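Glypican-1 (Homo sapiens, PDB 4YWT) bears heparan sulfate chains at the cell surface, through which it binds alpha-4(V) collagen, and takes part in Schwann cell myelination. Local coordinates at residues T66-T69 with S70-E74; R119-Q122 with A123-G127; R199-G202 with E203-E207; K376-S379 with E380-Q384; Q455-Q458 with L459-M462. The protein carries 3 engineered substitutions. One frame throughout, in Å; residues are numbered along the deposited sequence.

Interaction 1: T66-T69 with S70-E74; sequences TCCT and SEMEE
T69 turns OG1 in between its backbone N and carbonyl carbon (chi1 64°), while M72 keeps CG beside its own N (chi1 -68°) and folds back at chi3 (60°). The two side chains therefore pass each other at a slant, and each faces the other's N-H. M72 N reaches T69 OG1 over 3.4 Å and T69 N reaches M72 SD over 3.4 Å. Both bonds are weak, yet they close a capping box in which a thioether sulfur fills one acceptor place. T69 is the N-cap of helix 70-129, and E73 N gives T69 O a firmer backbone bond of 2.8 Å. M72 CG packs 3.3 Å from T69 OG1, and M72 CE lies 3.8 Å from C68 SG. Just upstream, T66 OG1 accepts from C68 N at 2.8 Å, an ST turn that shapes the approach to the cap. The E73 carboxylate receives the backbone N-H groups of R59, I60 and C61. Disulfides C67-C31 and C68-C258 tie the incoming loop to distant parts of the chain, and M72 rests on V34 and Y38 of helix 32-39, against which the start of helix 70-129 is packed.

Interaction 2: R119-Q122 with A123-G127; sequences RTLQ and ATFPG
T124 OG1 donates to T120 O at 2.7 Å, from 36° above the carbonyl plane, while T124 N reaches the same oxygen at 2.9 Å from the opposite face. One carbonyl is thus held by both donors of a single threonine, its hydroxyl and its backbone N-H; a chi1 of 61° keeps the hydroxyl folded back against the preceding turn. Backbone bonds A123 N to R119 O and F125 N to L121 O, each 2.9 Å, carry the helix on. The pattern breaks at P126, which has no N-H to give: its CD sits 3.3 Å from Q122 O, where a donor would otherwise be, and G127 N makes just a weak bond to T124 O. This is a proline kink near the C-terminal end of the long helix 70-129. L121 lies over the F125 ring, with CG 3.6 Å from the ring centroid and 3° off its normal, a CH-pi contact over the face. L121 CD1 continues the cover 3.6 Å from F125 CZ. The ring also meets F129 edge-to-face and touches A321 of helix 316-328. Q122 OE1 is hydrogen-bonded to R141 NH2, and the R119 side chain comes within about 4 Å of the N-acetylglucosamine on N115.

Interaction 3: R199-G202 with E203-E207; sequences RPFG and EAPRE
F201 meets P205 chiefly through its first carbon: CB lies 3.6 Å from P205 CG and 3.8 Å from P205 CD, alongside the pyrrolidine. From there CG sits beside the backbone N (chi1 -68°), and the ring heads away from the segment 203-207, with P205 CG approaching it at a slant. Its outer part is buried among L170 and L173 of helix 158-177 and L327 of helix 316-328, and it meets the W166 ring with the two planes at about 45°. W166 also touches P205, so the two side chains share this neighbour. The carbonyl oxygen of F201 lies 3.9 Å from A204 CB. R199 stretches out along the exposed side, where NH2 comes 4.3 Å from R206 CD. Within the loop, G202 N bonds to R199 O at 3.1 Å, and G202 turns the chain with a positive phi of 80°. E203 O then accepts from E207 N at 3.0 Å as the helix gets under way. The arrangement is that of a type I beta turn, R199 to G202, leading into helix 204-236, with proline in the first helical turn, a place that suits it because no N-H is needed there.

Interaction 4: K376-S379 with E380-Q384; sequences KLVS and EAKAQ
V378 and K382, one turn apart, cross obliquely: V378 CG1, swung anti to its backbone N (chi1 160°), meets K382 CE at 3.9 Å. It is the lysine's aliphatic chain, bent at chi3 (-73°), that does the touching. Lower down, K382 CG lies 3.2 Å from V378 O, the carbonyl that also accepts K382 N at 2.9 Å. A381 turns its methyl to another side of the helix, where CB rests 3.2 Å from L377 O. These pairs follow the i to i+4 ladder of helix 373-387, which includes the bond from E380 N to K376 O, 2.9 Å. D387, further along this helix, and D390 lie at a calcium site. L377 and A381 face helix 70-129, touching H109, and Q102 and F106, respectively, whereas V378 packs into the loop holding T300, F303 and W304, and K382 also leans on T300. On the exposed side E380 bends toward the next turn, and Q384 NE2 gives E380 OE2 a weak bond of 3.4 Å. K376 leads its ammonium group back to S371 OG.

Interaction 5: Q455-Q458 with L459-M462; sequences QIMQ and LKIM
Q455 starts the contact with its carbonyl, which accepts L459 N at 2.9 Å and has L459 CG packed 3.3 Å away. The buried Q455 side chain touches V232, K235 and V236 of helix 204-236. I456 follows, its CG2 touching K460 CE at 3.9 Å, so that a branched methyl and the outer methylene of an extended lysine meet at an angle. M457 folds over the same lysine: bends at chi2 (-39°) and chi3 (-54°) bring SD 3.6 Å from K460 NZ and CE 3.7 Å from K460 CD, so the thioether covers the end of the chain on the surface. Q458 runs beside I461 in the same direction, with NE2 4.2 Å from I461 CD1, a loose contact of an amide with a methyl. Q458 O accepts M462 N at 2.9 Å. L459 and M462 both reach L292 of helix 286-299, and M462 also touches V228 of helix 204-236. Helix 450-471, the last one modelled, thus has one flank packed on helices 204-236 and 286-299, while M457 and I461 lie on the surface, a lateral helix of the elongated, largely helical glypican core.

How the interactions relate
All five contacts are local and partly buried, yet they sample different stages of a helix. Interactions 1 and 3 are helix starts, the first built on a capping box beside disulfides, the second on apolar contact between a turn and a proline. Interactions 1 and 2 lie toward the two ends of helix 70-129, centres about 77 Å apart, and in interaction 2 the helix is kinked at a proline. Interactions 4 and 5 are regular turns nearer the chain's centre, each setting a lysine's methylenes against a buried branched residue. M72, L121, F125, V378 and L459 are buried; T124, R199, E380 and M457 are exposed. Helix 204-236, begun in interaction 3, supports interaction 5; helix 316-328 borders 2 and 3.

Interaction 1: T66-T69 with S70-E74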
loop_
_atom_site.group_PDB
_atom_site.type_symbol
_atom_site.label_atom_id
_atom_site.label_comp_id
_atom_site.label_asym_id
_atom_site.label_seq_id
_atom_site.Cartn_x
_atom_site.Cartn_y
_atom_site.Cartn_z
ATOM N N THR A 66 40.765 -22.080 -12.066
ATOM C CA THR A 66 39.881 -21.794 -10.946
ATOM C C THR A 66 40.268 -22.521 -9.664
ATOM O O THR A 66 40.931 -23.557 -9.696
ATOM C CB THR A 66 38.426 -22.170 -11.291
ATOM O OG1 THR A 66 37.598 -21.995 -10.134
ATOM C CG2 THR A 66 38.348 -23.619 -11.746
ATOM N N CYS A 67 39.855 -21.956 -8.534
ATOM C CA CYS A 67 40.013 -22.601 -7.236
ATOM C C CYS A 67 38.749 -23.353 -6.833
ATOM O O CYS A 67 38.670 -23.899 -5.734
ATOM C CB CYS A 67 40.377 -21.575 -6.164
ATOM S SG CYS A 67 42.078 -20.991 -6.261
ATOM N N CYS A 68 37.757 -23.362 -7.717
ATOM C CA CYS A 68 36.470 -23.976 -7.411
ATOM C C CYS A 68 36.276 -25.325 -8.095
ATOM O O CYS A 68 36.597 -25.489 -9.272
ATOM C CB CYS A 68 35.328 -23.036 -7.809
ATOM S SG CYS A 68 35.137 -21.588 -6.746
ATOM N N THR A 69 35.749 -26.288 -7.345
ATOM C CA THR A 69 35.339 -27.564 -7.916
ATOM C C THR A 69 33.844 -27.519 -8.208
ATOM O O THR A 69 33.194 -26.501 -7.968
ATOM C CB THR A 69 35.658 -28.748 -6.980
ATOM O OG1 THR A 69 34.897 -28.629 -5.772
ATOM C CG2 THR A 69 37.143 -28.781 -6.646
ATOM N N SER A 70 33.303 -28.616 -8.729
ATOM C CA SER A 70 31.880 -28.695 -9.043
ATOM C C SER A 70 31.028 -28.486 -7.794
ATOM O O SER A 70 30.089 -27.684 -7.793
ATOM C CB SER A 70 31.550 -30.043 -9.689
ATOM O OG SER A 70 30.203 -30.085 -10.128
ATOM N N GLU A 71 31.371 -29.210 -6.732
ATOM C CA GLU A 71 30.686 -29.084 -5.452
ATOM C C GLU A 71 30.774 -27.654 -4.927
ATOM O O GLU A 71 29.797 -27.110 -4.408
ATOM C CB GLU A 71 31.274 -30.060 -4.430
ATOM C CG GLU A 71 31.036 -31.525 -4.766
ATOM C CD GLU A 71 31.945 -32.460 -3.988
ATOM O OE1 GLU A 71 32.333 -32.106 -2.855
ATOM O OE2 GLU A 71 32.268 -33.550 -4.506
ATOM N N MET A 72 31.949 -27.049 -5.075
ATOM C CA MET A 72 32.162 -25.669 -4.656
ATOM C C MET A 72 31.275 -24.703 -5.433
ATOM O O MET A 72 30.612 -23.849 -4.844
ATOM C CB MET A 72 33.630 -25.272 -4.825
ATOM C CG MET A 72 34.586 -25.979 -3.880
ATOM S SD MET A 72 36.284 -25.412 -4.082
ATOM C CE MET A 72 36.102 -23.669 -3.710
ATOM N N GLU A 73 31.271 -24.845 -6.755
ATOM C CA GLU A 73 30.486 -23.974 -7.622
ATOM C C GLU A 73 28.999 -24.078 -7.299
ATOM O O GLU A 73 28.312 -23.062 -7.157
ATOM C CB GLU A 73 30.734 -24.318 -9.095
ATOM C CG GLU A 73 30.501 -23.157 -10.054
ATOM C CD GLU A 73 30.437 -23.600 -11.505
ATOM O OE1 GLU A 73 30.139 -24.787 -11.753
ATOM O OE2 GLU A 73 30.687 -22.763 -12.397
ATOM N N GLU A 74 28.512 -25.310 -7.176
ATOM C CA GLU A 74 27.112 -25.551 -6.841
ATOM C C GLU A 74 26.750 -24.950 -5.483
ATOM O O GLU A 74 25.747 -24.237 -5.354
ATOM C CB GLU A 74 26.811 -27.051 -6.849
ATOM C CG GLU A 74 26.790 -27.672 -8.238
ATOM C CD GLU A 74 26.554 -29.170 -8.205
ATOM O OE1 GLU A 74 26.691 -29.772 -7.120
ATOM O OE2 GLU A 74 26.226 -29.745 -9.265
#

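Interaction 2: R119-Q122 with A123-G127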
loop_
_atom_site.group_PDB
_atom_site.type_symbol
_atom_site.label_atom_id
_atom_site.label_comp_id
_atom_site.label_asym_id
_atom_site.label_seq_id
_atom_site.Cartn_x
_atom_site.Cartn_y
_atom_site.Cartn_z
ATOM N N ARG A 119 -20.606 8.735 20.829
ATOM C CA ARG A 119 -20.522 8.886 22.281
ATOM C C ARG A 119 -20.755 10.332 22.708
ATOM O O ARG A 119 -21.434 10.596 23.705
ATOM C CB ARG A 119 -19.166 8.402 22.797
ATOM C CG ARG A 119 -19.060 6.892 22.940
ATOM C CD ARG A 119 -17.758 6.486 23.613
ATOM N NE ARG A 119 -17.046 5.461 22.856
ATOM C CZ ARG A 119 -16.001 5.702 22.072
ATOM N NH1 ARG A 119 -15.536 6.938 21.943
ATOM N NH2 ARG A 119 -15.416 4.706 21.420
ATOM N N THR A 120 -20.185 11.262 21.948
ATOM C CA THR A 120 -20.376 12.684 22.202
ATOM C C THR A 120 -21.850 13.050 22.090
ATOM O O THR A 120 -22.385 13.792 22.921
ATOM C CB THR A 120 -19.554 13.551 21.228
ATOM O OG1 THR A 120 -18.181 13.142 21.264
ATOM C CG2 THR A 120 -19.655 15.023 21.603
ATOM N N LEU A 121 -22.504 12.516 21.061
ATOM C CA LEU A 121 -23.934 12.727 20.888
ATOM C C LEU A 121 -24.707 12.200 22.094
ATOM O O LEU A 121 -25.494 12.927 22.699
ATOM C CB LEU A 121 -24.429 12.057 19.603
ATOM C CG LEU A 121 -25.931 12.134 19.310
ATOM C CD1 LEU A 121 -26.164 12.358 17.826
ATOM C CD2 LEU A 121 -26.648 10.871 19.766
ATOM N N GLN A 122 -24.473 10.937 22.441
ATOM C CA GLN A 122 -25.172 10.306 23.559
ATOM C C GLN A 122 -24.963 11.051 24.874
ATOM O O GLN A 122 -25.843 11.064 25.734
ATOM C CB GLN A 122 -24.722 8.854 23.721
ATOM C CG GLN A 122 -25.174 7.928 22.609
ATOM C CD GLN A 122 -24.709 6.502 22.824
ATOM O OE1 GLN A 122 -25.207 5.572 22.190
ATOM N NE2 GLN A 122 -23.750 6.321 23.724
ATOM N N ALA A 123 -23.799 11.673 25.026
ATOM C CA ALA A 123 -23.471 12.354 26.271
ATOM C C ALA A 123 -24.035 13.775 26.343
ATOM O O ALA A 123 -24.447 14.227 27.411
ATOM C CB ALA A 123 -21.966 12.382 26.468
ATOM N N THR A 124 -24.055 14.476 25.212
ATOM C CA THR A 124 -24.417 15.894 25.224
ATOM C C THR A 124 -25.874 16.179 24.848
ATOM O O THR A 124 -26.465 17.138 25.341
ATOM C CB THR A 124 -23.513 16.700 24.274
ATOM O OG1 THR A 124 -23.674 16.218 22.934
ATOM C CG2 THR A 124 -22.056 16.565 24.687
ATOM N N PHE A 125 -26.444 15.352 23.975
ATOM C CA PHE A 125 -27.804 15.578 23.475
ATOM C C PHE A 125 -28.924 15.606 24.532
ATOM O O PHE A 125 -29.824 16.439 24.426
ATOM C CB PHE A 125 -28.149 14.530 22.412
ATOM C CG PHE A 125 -27.815 14.957 21.010
ATOM C CD1 PHE A 125 -26.628 15.618 20.737
ATOM C CD2 PHE A 125 -28.688 14.699 19.966
ATOM C CE1 PHE A 125 -26.320 16.016 19.449
ATOM C CE2 PHE A 125 -28.384 15.093 18.676
ATOM C CZ PHE A 125 -27.198 15.752 18.417
ATOM N N PRO A 126 -28.896 14.703 25.536
ATOM C CA PRO A 126 -29.984 14.773 26.523
ATOM C C PRO A 126 -30.077 16.118 27.241
ATOM O O PRO A 126 -31.176 16.557 27.572
ATOM C CB PRO A 126 -29.636 13.655 27.516
ATOM C CG PRO A 126 -28.202 13.320 27.254
ATOM C CD PRO A 126 -28.013 13.553 25.795
ATOM N N GLY A 127 -28.940 16.767 27.465
ATOM C CA GLY A 127 -28.933 18.071 28.100
ATOM C C GLY A 127 -29.453 19.165 27.185
ATOM O O GLY A 127 -30.200 20.045 27.613
#

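Interaction 3: R199-G202 with E203-E207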
loop_
_atom_site.group_PDB
_atom_site.type_symbol
_atom_site.label_atom_id
_atom_site.label_comp_id
_atom_site.label_asym_id
_atom_site.label_seq_id
_atom_site.Cartn_x
_atom_site.Cartn_y
_atom_site.Cartn_z
ATOM N N ARG A 199 -37.974 22.900 4.314
ATOM C CA ARG A 199 -36.736 22.626 5.036
ATOM C C ARG A 199 -36.855 22.911 6.530
ATOM O O ARG A 199 -36.258 23.862 7.034
ATOM C CB ARG A 199 -35.581 23.419 4.424
ATOM C CG ARG A 199 -34.993 22.755 3.188
ATOM C CD ARG A 199 -34.471 23.770 2.189
ATOM N NE ARG A 199 -33.664 23.136 1.149
ATOM C CZ ARG A 199 -32.823 23.788 0.354
ATOM N NH1 ARG A 199 -32.678 25.101 0.473
ATOM N NH2 ARG A 199 -32.128 23.128 -0.562
ATOM N N PRO A 200 -37.633 22.079 7.243
ATOM C CA PRO A 200 -37.824 22.242 8.687
ATOM C C PRO A 200 -36.532 22.036 9.471
ATOM O O PRO A 200 -36.362 22.641 10.528
ATOM C CB PRO A 200 -38.851 21.158 9.031
ATOM C CG PRO A 200 -38.689 20.132 7.965
ATOM C CD PRO A 200 -38.341 20.894 6.724
ATOM N N PHE A 201 -35.639 21.193 8.961
ATOM C CA PHE A 201 -34.369 20.928 9.632
ATOM C C PHE A 201 -33.264 21.870 9.161
ATOM O O PHE A 201 -32.113 21.748 9.585
ATOM C CB PHE A 201 -33.932 19.479 9.412
ATOM C CG PHE A 201 -34.803 18.465 10.097
ATOM C CD1 PHE A 201 -34.893 18.428 11.479
ATOM C CD2 PHE A 201 -35.511 17.531 9.360
ATOM C CE1 PHE A 201 -35.688 17.489 12.112
ATOM C CE2 PHE A 201 -36.305 16.588 9.987
ATOM C CZ PHE A 201 -36.395 16.567 11.364
ATOM N N GLY A 202 -33.611 22.800 8.278
ATOM C CA GLY A 202 -32.641 23.740 7.746
ATOM C C GLY A 202 -31.793 23.141 6.639
ATOM O O GLY A 202 -32.263 22.304 5.867
ATOM N N GLU A 203 -30.539 23.572 6.562
ATOM C CA GLU A 203 -29.632 23.117 5.512
ATOM C C GLU A 203 -28.824 21.902 5.955
ATOM O O GLU A 203 -28.109 21.296 5.156
ATOM C CB GLU A 203 -28.681 24.244 5.100
ATOM C CG GLU A 203 -29.193 25.641 5.410
ATOM C CD GLU A 203 -28.214 26.722 4.991
ATOM O OE1 GLU A 203 -28.176 27.061 3.789
ATOM O OE2 GLU A 203 -27.477 27.230 5.863
ATOM N N ALA A 204 -28.945 21.556 7.232
ATOM C CA ALA A 204 -28.159 20.477 7.827
ATOM C C ALA A 204 -28.328 19.103 7.153
ATOM O O ALA A 204 -27.339 18.390 6.988
ATOM C CB ALA A 204 -28.475 20.370 9.318
ATOM N N PRO A 205 -29.565 18.715 6.775
ATOM C CA PRO A 205 -29.668 17.426 6.074
ATOM C C PRO A 205 -28.888 17.374 4.757
ATOM O O PRO A 205 -28.305 16.338 4.432
ATOM C CB PRO A 205 -31.170 17.292 5.810
ATOM C CG PRO A 205 -31.806 18.079 6.892
ATOM C CD PRO A 205 -30.898 19.252 7.112
ATOM N N ARG A 206 -28.881 18.477 4.016
ATOM C CA ARG A 206 -28.171 18.536 2.743
ATOM C C ARG A 206 -26.657 18.516 2.950
ATOM O O ARG A 206 -25.942 17.735 2.312
ATOM C CB ARG A 206 -28.583 19.785 1.959
ATOM C CG ARG A 206 -27.806 19.988 0.670
ATOM C CD ARG A 206 -28.312 21.197 -0.097
ATOM N NE ARG A 206 -27.460 21.510 -1.240
ATOM C CZ ARG A 206 -26.826 22.667 -1.403
ATOM N NH1 ARG A 206 -26.952 23.627 -0.496
ATOM N NH2 ARG A 206 -26.068 22.866 -2.472
ATOM N N GLU A 207 -26.180 19.381 3.842
ATOM C CA GLU A 207 -24.767 19.427 4.203
ATOM C C GLU A 207 -24.275 18.049 4.627
ATOM O O GLU A 207 -23.249 17.562 4.136
ATOM C CB GLU A 207 -24.532 20.439 5.329
ATOM C CG GLU A 207 -24.603 21.892 4.891
ATOM C CD GLU A 207 -23.451 22.287 3.988
ATOM O OE1 GLU A 207 -23.618 23.227 3.184
ATOM O OE2 GLU A 207 -22.374 21.659 4.088
#

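Interaction 4: K376-S379 with E380-Q384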
loop_
_atom_site.group_PDB
_atom_site.type_symbol
_atom_site.label_atom_id
_atom_site.label_comp_id
_atom_site.label_asym_id
_atom_site.label_seq_id
_atom_site.Cartn_x
_atom_site.Cartn_y
_atom_site.Cartn_z
ATOM N N LYS A 376 -2.506 14.990 10.180
ATOM C CA LYS A 376 -1.148 14.510 10.412
ATOM C C LYS A 376 -0.967 13.125 9.805
ATOM O O LYS A 376 0.048 12.838 9.153
ATOM C CB LYS A 376 -0.831 14.476 11.907
ATOM C CG LYS A 376 -0.832 15.836 12.580
ATOM C CD LYS A 376 -0.234 15.747 13.975
ATOM C CE LYS A 376 -0.391 17.050 14.735
ATOM N NZ LYS A 376 0.123 18.204 13.947
ATOM N N LEU A 377 -1.963 12.270 10.028
ATOM C CA LEU A 377 -1.966 10.930 9.457
ATOM C C LEU A 377 -1.884 10.991 7.938
ATOM O O LEU A 377 -1.173 10.205 7.318
ATOM C CB LEU A 377 -3.218 10.163 9.882
ATOM C CG LEU A 377 -3.241 9.635 11.316
ATOM C CD1 LEU A 377 -4.584 8.992 11.618
ATOM C CD2 LEU A 377 -2.105 8.650 11.541
ATOM N N VAL A 378 -2.606 11.937 7.346
ATOM C CA VAL A 378 -2.612 12.099 5.897
ATOM C C VAL A 378 -1.255 12.585 5.386
ATOM O O VAL A 378 -0.769 12.103 4.366
ATOM C CB VAL A 378 -3.730 13.067 5.443
ATOM C CG1 VAL A 378 -3.446 13.625 4.058
ATOM C CG2 VAL A 378 -5.074 12.357 5.462
ATOM N N SER A 379 -0.638 13.523 6.100
ATOM C CA SER A 379 0.694 14.000 5.727
ATOM C C SER A 379 1.716 12.864 5.755
ATOM O O SER A 379 2.445 12.635 4.778
ATOM C CB SER A 379 1.146 15.129 6.656
ATOM O OG SER A 379 0.507 16.350 6.327
ATOM N N GLU A 380 1.760 12.154 6.879
ATOM C CA GLU A 380 2.672 11.025 7.034
ATOM C C GLU A 380 2.440 9.968 5.954
ATOM O O GLU A 380 3.389 9.461 5.350
ATOM C CB GLU A 380 2.518 10.405 8.425
ATOM C CG GLU A 380 3.141 9.023 8.575
ATOM C CD GLU A 380 4.658 9.048 8.528
ATOM O OE1 GLU A 380 5.246 10.143 8.652
ATOM O OE2 GLU A 380 5.263 7.967 8.369
ATOM N N ALA A 381 1.172 9.654 5.706
ATOM C CA ALA A 381 0.805 8.643 4.721
ATOM C C ALA A 381 1.220 9.047 3.311
ATOM O O ALA A 381 1.724 8.225 2.551
ATOM C CB ALA A 381 -0.689 8.375 4.773
ATOM N N LYS A 382 1.007 10.313 2.964
ATOM C CA LYS A 382 1.398 10.810 1.651
ATOM C C LYS A 382 2.912 10.787 1.499
ATOM O O LYS A 382 3.428 10.485 0.421
ATOM C CB LYS A 382 0.854 12.221 1.414
ATOM C CG LYS A 382 -0.653 12.256 1.198
ATOM C CD LYS A 382 -1.096 13.490 0.426
ATOM C CE LYS A 382 -1.024 14.744 1.275
ATOM N NZ LYS A 382 -1.746 15.874 0.625
ATOM N N ALA A 383 3.626 11.094 2.580
ATOM C CA ALA A 383 5.082 10.986 2.563
ATOM C C ALA A 383 5.515 9.548 2.281
ATOM O O ALA A 383 6.302 9.291 1.362
ATOM C CB ALA A 383 5.670 11.470 3.880
ATOM N N GLN A 384 4.983 8.613 3.063
ATOM C CA GLN A 384 5.341 7.203 2.930
ATOM C C GLN A 384 4.966 6.615 1.570
ATOM O O GLN A 384 5.651 5.726 1.065
ATOM C CB GLN A 384 4.686 6.381 4.042
ATOM C CG GLN A 384 5.355 6.519 5.403
ATOM C CD GLN A 384 6.734 5.878 5.457
ATOM O OE1 GLN A 384 7.169 5.218 4.512
ATOM N NE2 GLN A 384 7.429 6.071 6.573
#

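Interaction 5: Q455-Q458 with L459-M462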
loop_
_atom_site.group_PDB
_atom_site.type_symbol
_atom_site.label_atom_id
_atom_site.label_comp_id
_atom_site.label_asym_id
_atom_site.label_seq_id
_atom_site.Cartn_x
_atom_site.Cartn_y
_atom_site.Cartn_z
ATOM N N GLN A 455 -1.995 -9.694 -9.778
ATOM C CA GLN A 455 -1.797 -8.553 -8.888
ATOM C C GLN A 455 -1.983 -7.232 -9.629
ATOM O O GLN A 455 -2.574 -6.286 -9.098
ATOM C CB GLN A 455 -0.412 -8.607 -8.245
ATOM C CG GLN A 455 -0.186 -9.836 -7.381
ATOM C CD GLN A 455 -1.419 -10.220 -6.590
ATOM O OE1 GLN A 455 -1.846 -9.494 -5.693
ATOM N NE2 GLN A 455 -2.000 -11.366 -6.922
ATOM N N ILE A 456 -1.484 -7.176 -10.860
ATOM C CA ILE A 456 -1.652 -6.003 -11.707
ATOM C C ILE A 456 -3.137 -5.755 -11.956
ATOM O O ILE A 456 -3.597 -4.607 -11.934
ATOM C CB ILE A 456 -0.897 -6.159 -13.048
ATOM C CG1 ILE A 456 0.612 -6.092 -12.811
ATOM C CG2 ILE A 456 -1.306 -5.079 -14.033
ATOM C CD1 ILE A 456 1.442 -6.275 -14.062
ATOM N N MET A 457 -3.888 -6.832 -12.170
ATOM C CA MET A 457 -5.336 -6.703 -12.313
ATOM C C MET A 457 -5.965 -6.105 -11.056
ATOM O O MET A 457 -6.809 -5.200 -11.142
ATOM C CB MET A 457 -5.987 -8.053 -12.629
ATOM C CG MET A 457 -5.700 -8.590 -14.026
ATOM S SD MET A 457 -5.686 -7.338 -15.331
ATOM C CE MET A 457 -7.282 -6.546 -15.122
ATOM N N GLN A 458 -5.552 -6.606 -9.893
ATOM C CA GLN A 458 -6.036 -6.071 -8.620
ATOM C C GLN A 458 -5.774 -4.567 -8.508
ATOM O O GLN A 458 -6.670 -3.789 -8.142
ATOM C CB GLN A 458 -5.388 -6.806 -7.446
ATOM C CG GLN A 458 -5.776 -8.274 -7.342
ATOM C CD GLN A 458 -7.268 -8.467 -7.145
ATOM O OE1 GLN A 458 -7.811 -8.154 -6.086
ATOM N NE2 GLN A 458 -7.938 -8.985 -8.169
ATOM N N LEU A 459 -4.548 -4.164 -8.834
ATOM C CA LEU A 459 -4.181 -2.750 -8.831
ATOM C C LEU A 459 -5.089 -1.943 -9.755
ATOM O O LEU A 459 -5.578 -0.878 -9.373
ATOM C CB LEU A 459 -2.717 -2.565 -9.238
ATOM C CG LEU A 459 -1.645 -3.172 -8.331
ATOM C CD1 LEU A 459 -0.260 -2.941 -8.914
ATOM C CD2 LEU A 459 -1.733 -2.600 -6.928
ATOM N N LYS A 460 -5.316 -2.456 -10.963
ATOM C CA LYS A 460 -6.223 -1.806 -11.913
ATOM C C LYS A 460 -7.608 -1.576 -11.310
ATOM O O LYS A 460 -8.135 -0.455 -11.328
ATOM C CB LYS A 460 -6.366 -2.640 -13.187
ATOM C CG LYS A 460 -5.132 -2.708 -14.067
ATOM C CD LYS A 460 -5.497 -3.304 -15.421
ATOM C CE LYS A 460 -4.271 -3.711 -16.214
ATOM N NZ LYS A 460 -4.648 -4.531 -17.402
ATOM N N ILE A 461 -8.189 -2.649 -10.782
ATOM C CA ILE A 461 -9.532 -2.597 -10.211
ATOM C C ILE A 461 -9.639 -1.598 -9.059
ATOM O O ILE A 461 -10.539 -0.744 -9.045
ATOM C CB ILE A 461 -9.973 -3.988 -9.718
ATOM C CG1 ILE A 461 -10.108 -4.946 -10.904
ATOM C CG2 ILE A 461 -11.287 -3.896 -8.957
ATOM C CD1 ILE A 461 -10.231 -6.400 -10.509
ATOM N N MET A 462 -8.720 -1.697 -8.101
ATOM C CA MET A 462 -8.738 -0.791 -6.957
ATOM C C MET A 462 -8.567 0.659 -7.411
ATOM O O MET A 462 -9.244 1.561 -6.908
ATOM C CB MET A 462 -7.648 -1.169 -5.953
ATOM C CG MET A 462 -7.735 -0.426 -4.626
ATOM S SD MET A 462 -9.261 -0.755 -3.725
ATOM C CE MET A 462 -10.003 0.872 -3.731
#